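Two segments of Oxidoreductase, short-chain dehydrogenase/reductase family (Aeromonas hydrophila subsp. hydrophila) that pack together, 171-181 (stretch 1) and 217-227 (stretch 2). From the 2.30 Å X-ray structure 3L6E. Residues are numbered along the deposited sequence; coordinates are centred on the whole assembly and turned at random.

Stretch 1 171-181: LRLVNLYPSGI
Stretch 2, residues 217-227: CHVTDLFIGRN

Strands from the two stretches run parallel, their axes 7° apart and 4.6 Å from each other at closest approach. Five backbone hydrogen bonds join them, all made on the first strand by its odd residues: N175 N donates to T220 O (3.0 Å), L222 N to N175 O (3.0 Å), Y177 N to L222 O (2.7 Å), I224 N to Y177 O (2.7 Å) and S179 N to I224 O (2.8 Å). The N-H...O angles lie between 157° and 172°, so each bond is close to linear. Each of N175 and Y177 is bracketed by two residues of the partner, the usual parallel pattern, and the register pairs N175 with D221, L176 with L222, Y177 with F223 and P178 with I224 at CA-CA distances of 4.6 to 4.8 Å. P178 sits at a position where the first strand gives no N-H to this ladder, so the proline, which has no N-H, leaves this ladder unbroken. From S179 on the strands spread, S179 CA lying 5.1 Å from G225 CA and G180 CA 5.7 Å from R226 CA.

Backbone angles are extended throughout most of both strands (N175 phi/psi -113/126, L222 -133/120), with T220 an exception at -98/-30. CA-H...O contacts support the ladder, among them V174 CA to T220 O and D221 CA to N175 O, both 3.3 Å.

Two waters extend the polar network. One donates to L173 O (2.8 Å) and hydrogen-bonds H218 NE2 (2.6 Å), tying backbone to imidazole. The other accepts from Y177 OH (2.6 Å) and donates to D221 OD1 (2.7 Å), bridging two side chains on the same face of the sheet. Within the second strand, T220 OG1 (chi1 55°, p) donates to D221 OD2 at 2.8 Å; D221 is m, chi1 -45°.

N175, Y177, D221 and F223 direct their side chains to one face. There the rings of Y177 (chi1 -56°, chi2 78°) and F223 (chi1 -65°, chi2 79°) form an offset stack, centroids 4.2 Å apart and planes at 6°; Y177 CG lies 3.6 Å from F223 CE2. Matching m rotamers on paired residues leave the rings almost parallel.

The other face carries L176, P178, L222 and I224. L176 (m, t; chi1 -47°, chi2 160°) brings CD2 to 3.7 Å from CB of L222 (t, p), while I224 is m, t and P178 has a C-gamma endo pucker.

Near the start of the strands, R172 (chi1 -76°, chi2 161°, chi3 -167°) lays its aliphatic part over the face of the H218 ring (chi1 62°, chi2 -64°): R172 CD is 3.8 Å from the ring centroid, 5° off the normal, a CH-pi contact. V174, a t rotamer, sets CG2 3.2 Å from V219 O and, at 4.3 Å from H218 CD2, by the ring edge.

At the far end, G180 adopts 117/34, angles that call for glycine; an ideal CB would also lie 2.3 Å from R226 CG, a clash. G180 O is 3.7 Å from R226 CD.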

# COMPACT_ATOMS: atom_id res chain seq x y z
N LEU A 171 3.31 11.32 15.71
CA LEU A 171 2.13 10.52 15.41
C LEU A 171 1.94 10.40 13.89
O LEU A 171 1.90 11.41 13.18
CB LEU A 171 0.89 11.10 16.10
CG LEU A 171 -0.50 10.47 15.92
CD1 LEU A 171 -0.50 8.98 16.24
CD2 LEU A 171 -1.48 11.20 16.81
N ARG A 172 1.88 9.16 13.41
CA ARG A 172 1.83 8.90 11.97
C ARG A 172 0.41 8.56 11.54
O ARG A 172 -0.24 7.77 12.19
CB ARG A 172 2.76 7.73 11.61
CG ARG A 172 4.23 8.07 11.60
CD ARG A 172 5.14 6.84 11.71
NE ARG A 172 6.52 7.25 12.01
CZ ARG A 172 7.50 6.42 12.36
NH1 ARG A 172 7.30 5.11 12.47
NH2 ARG A 172 8.72 6.90 12.60
N LEU A 173 -0.06 9.15 10.44
CA LEU A 173 -1.37 8.80 9.90
C LEU A 173 -1.22 7.90 8.69
O LEU A 173 -0.50 8.22 7.74
CB LEU A 173 -2.29 10.02 9.64
CG LEU A 173 -3.17 10.42 10.84
CD1 LEU A 173 -2.30 10.70 12.07
CD2 LEU A 173 -4.12 11.64 10.57
N VAL A 174 -1.89 6.74 8.78
CA VAL A 174 -1.90 5.72 7.74
C VAL A 174 -3.36 5.49 7.32
O VAL A 174 -4.24 5.25 8.15
CB VAL A 174 -1.26 4.39 8.22
CG1 VAL A 174 -1.32 3.32 7.12
CG2 VAL A 174 0.23 4.61 8.68
N ASN A 175 -3.61 5.60 6.02
CA ASN A 175 -4.96 5.43 5.49
C ASN A 175 -5.04 4.17 4.63
O ASN A 175 -4.26 4.01 3.72
CB ASN A 175 -5.37 6.67 4.69
CG ASN A 175 -5.50 7.91 5.55
OD1 ASN A 175 -5.81 7.85 6.75
ND2 ASN A 175 -5.30 9.06 4.93
N LEU A 176 -5.96 3.27 4.93
CA LEU A 176 -6.02 1.97 4.26
C LEU A 176 -7.36 1.82 3.52
O LEU A 176 -8.40 2.09 4.10
CB LEU A 176 -5.87 0.83 5.29
CG LEU A 176 -4.72 0.98 6.31
CD1 LEU A 176 -4.94 0.12 7.53
CD2 LEU A 176 -3.37 0.70 5.70
N TYR A 177 -7.30 1.37 2.26
CA TYR A 177 -8.46 1.33 1.38
C TYR A 177 -8.73 -0.07 0.79
O TYR A 177 -8.29 -0.37 -0.32
CB TYR A 177 -8.26 2.34 0.24
CG TYR A 177 -8.01 3.75 0.70
CD1 TYR A 177 -6.74 4.16 1.19
CD2 TYR A 177 -9.03 4.70 0.62
CE1 TYR A 177 -6.52 5.48 1.59
CE2 TYR A 177 -8.82 6.02 1.01
CZ TYR A 177 -7.57 6.41 1.49
OH TYR A 177 -7.39 7.72 1.90
N PRO A 178 -9.40 -0.93 1.54
CA PRO A 178 -9.87 -2.20 0.97
C PRO A 178 -11.13 -1.94 0.17
O PRO A 178 -12.15 -1.65 0.76
CB PRO A 178 -10.28 -3.02 2.21
CG PRO A 178 -10.03 -2.14 3.41
CD PRO A 178 -9.85 -0.74 2.93
N SER A 179 -11.06 -2.04 -1.16
CA SER A 179 -12.23 -1.89 -2.02
C SER A 179 -12.76 -3.24 -2.47
O SER A 179 -12.09 -3.94 -3.23
CB SER A 179 -11.90 -1.07 -3.26
OG SER A 179 -11.98 0.31 -2.99
N GLY A 180 -13.95 -3.59 -2.00
CA GLY A 180 -14.63 -4.79 -2.48
C GLY A 180 -14.86 -5.82 -1.40
O GLY A 180 -14.82 -7.03 -1.67
N ILE A 181 -15.09 -5.36 -0.18
CA ILE A 181 -15.39 -6.25 0.93
C ILE A 181 -16.89 -6.62 0.92
O ILE A 181 -17.72 -5.87 0.39
CB ILE A 181 -14.90 -5.65 2.28
CG1 ILE A 181 -14.58 -6.75 3.29
CG2 ILE A 181 -15.88 -4.61 2.82
CD1 ILE A 181 -13.15 -7.27 3.22
N CYS A 217 11.35 4.01 7.12
CA CYS A 217 10.11 4.35 6.43
C CYS A 217 8.91 3.60 6.97
O CYS A 217 9.04 2.62 7.70
CB CYS A 217 10.22 4.08 4.93
SG CYS A 217 10.64 2.38 4.52
N HIS A 218 7.73 4.09 6.59
CA HIS A 218 6.48 3.40 6.85
C HIS A 218 5.55 3.59 5.65
O HIS A 218 5.78 4.46 4.83
CB HIS A 218 5.79 3.97 8.11
CG HIS A 218 5.42 5.42 7.99
ND1 HIS A 218 6.36 6.41 7.86
CD2 HIS A 218 4.22 6.04 8.00
CE1 HIS A 218 5.76 7.58 7.77
NE2 HIS A 218 4.45 7.38 7.86
N VAL A 219 4.50 2.78 5.59
CA VAL A 219 3.46 2.92 4.56
C VAL A 219 2.50 4.02 5.00
O VAL A 219 2.03 4.00 6.13
CB VAL A 219 2.70 1.57 4.40
CG1 VAL A 219 1.33 1.77 3.71
CG2 VAL A 219 3.55 0.59 3.66
N THR A 220 2.22 4.96 4.12
CA THR A 220 1.30 6.05 4.45
C THR A 220 -0.11 5.78 3.93
O THR A 220 -1.09 6.22 4.53
CB THR A 220 1.80 7.40 3.91
OG1 THR A 220 2.04 7.29 2.50
CG2 THR A 220 3.12 7.87 4.64
N ASP A 221 -0.21 5.05 2.82
CA ASP A 221 -1.50 4.77 2.17
C ASP A 221 -1.46 3.42 1.48
O ASP A 221 -0.49 3.08 0.79
CB ASP A 221 -1.88 5.86 1.13
CG ASP A 221 -1.66 7.28 1.66
OD1 ASP A 221 -2.61 7.91 2.19
OD2 ASP A 221 -0.52 7.76 1.52
N LEU A 222 -2.52 2.65 1.66
CA LEU A 222 -2.60 1.31 1.07
C LEU A 222 -3.95 1.07 0.39
O LEU A 222 -4.96 1.11 1.03
CB LEU A 222 -2.37 0.24 2.15
CG LEU A 222 -2.39 -1.21 1.71
CD1 LEU A 222 -1.16 -1.57 0.87
CD2 LEU A 222 -2.55 -2.17 2.89
N PHE A 223 -3.93 0.80 -0.91
CA PHE A 223 -5.14 0.56 -1.68
C PHE A 223 -5.20 -0.92 -2.08
O PHE A 223 -4.29 -1.42 -2.73
CB PHE A 223 -5.20 1.47 -2.92
CG PHE A 223 -5.30 2.94 -2.59
CD1 PHE A 223 -4.17 3.66 -2.19
CD2 PHE A 223 -6.52 3.60 -2.66
CE1 PHE A 223 -4.25 5.02 -1.88
CE2 PHE A 223 -6.62 4.94 -2.35
CZ PHE A 223 -5.48 5.67 -1.96
N ILE A 224 -6.24 -1.61 -1.64
CA ILE A 224 -6.43 -3.02 -2.02
C ILE A 224 -7.67 -3.16 -2.88
O ILE A 224 -8.72 -2.64 -2.52
CB ILE A 224 -6.60 -3.92 -0.78
CG1 ILE A 224 -5.48 -3.68 0.24
CG2 ILE A 224 -6.64 -5.40 -1.18
CD1 ILE A 224 -5.89 -4.11 1.63
N GLY A 225 -7.56 -3.87 -4.00
CA GLY A 225 -8.71 -4.11 -4.89
C GLY A 225 -9.00 -5.59 -5.08
O GLY A 225 -8.12 -6.43 -4.90
N ARG A 226 -10.24 -5.90 -5.47
CA ARG A 226 -10.65 -7.27 -5.80
C ARG A 226 -9.86 -7.88 -6.95
O ARG A 226 -9.40 -7.17 -7.84
CB ARG A 226 -12.14 -7.33 -6.16
CG ARG A 226 -13.10 -7.18 -4.99
CD ARG A 226 -14.48 -7.82 -5.28
NE ARG A 226 -14.98 -7.53 -6.62
CZ ARG A 226 -15.63 -6.42 -6.98
NH1 ARG A 226 -15.86 -5.45 -6.09
NH2 ARG A 226 -16.04 -6.26 -8.24
N ASN A 227 -9.70 -9.20 -6.93
CA ASN A 227 -9.11 -9.91 -8.04
C ASN A 227 -10.10 -10.10 -9.19
O ASN A 227 -11.32 -10.10 -8.99
CB ASN A 227 -8.54 -11.26 -7.58
CG ASN A 227 -7.24 -11.11 -6.81
OD1 ASN A 227 -6.67 -10.02 -6.76
ND2 ASN A 227 -6.76 -12.20 -6.23
O HOH W 1 2.26 8.80 8.05
O HOH W 2 -5.12 8.94 1.84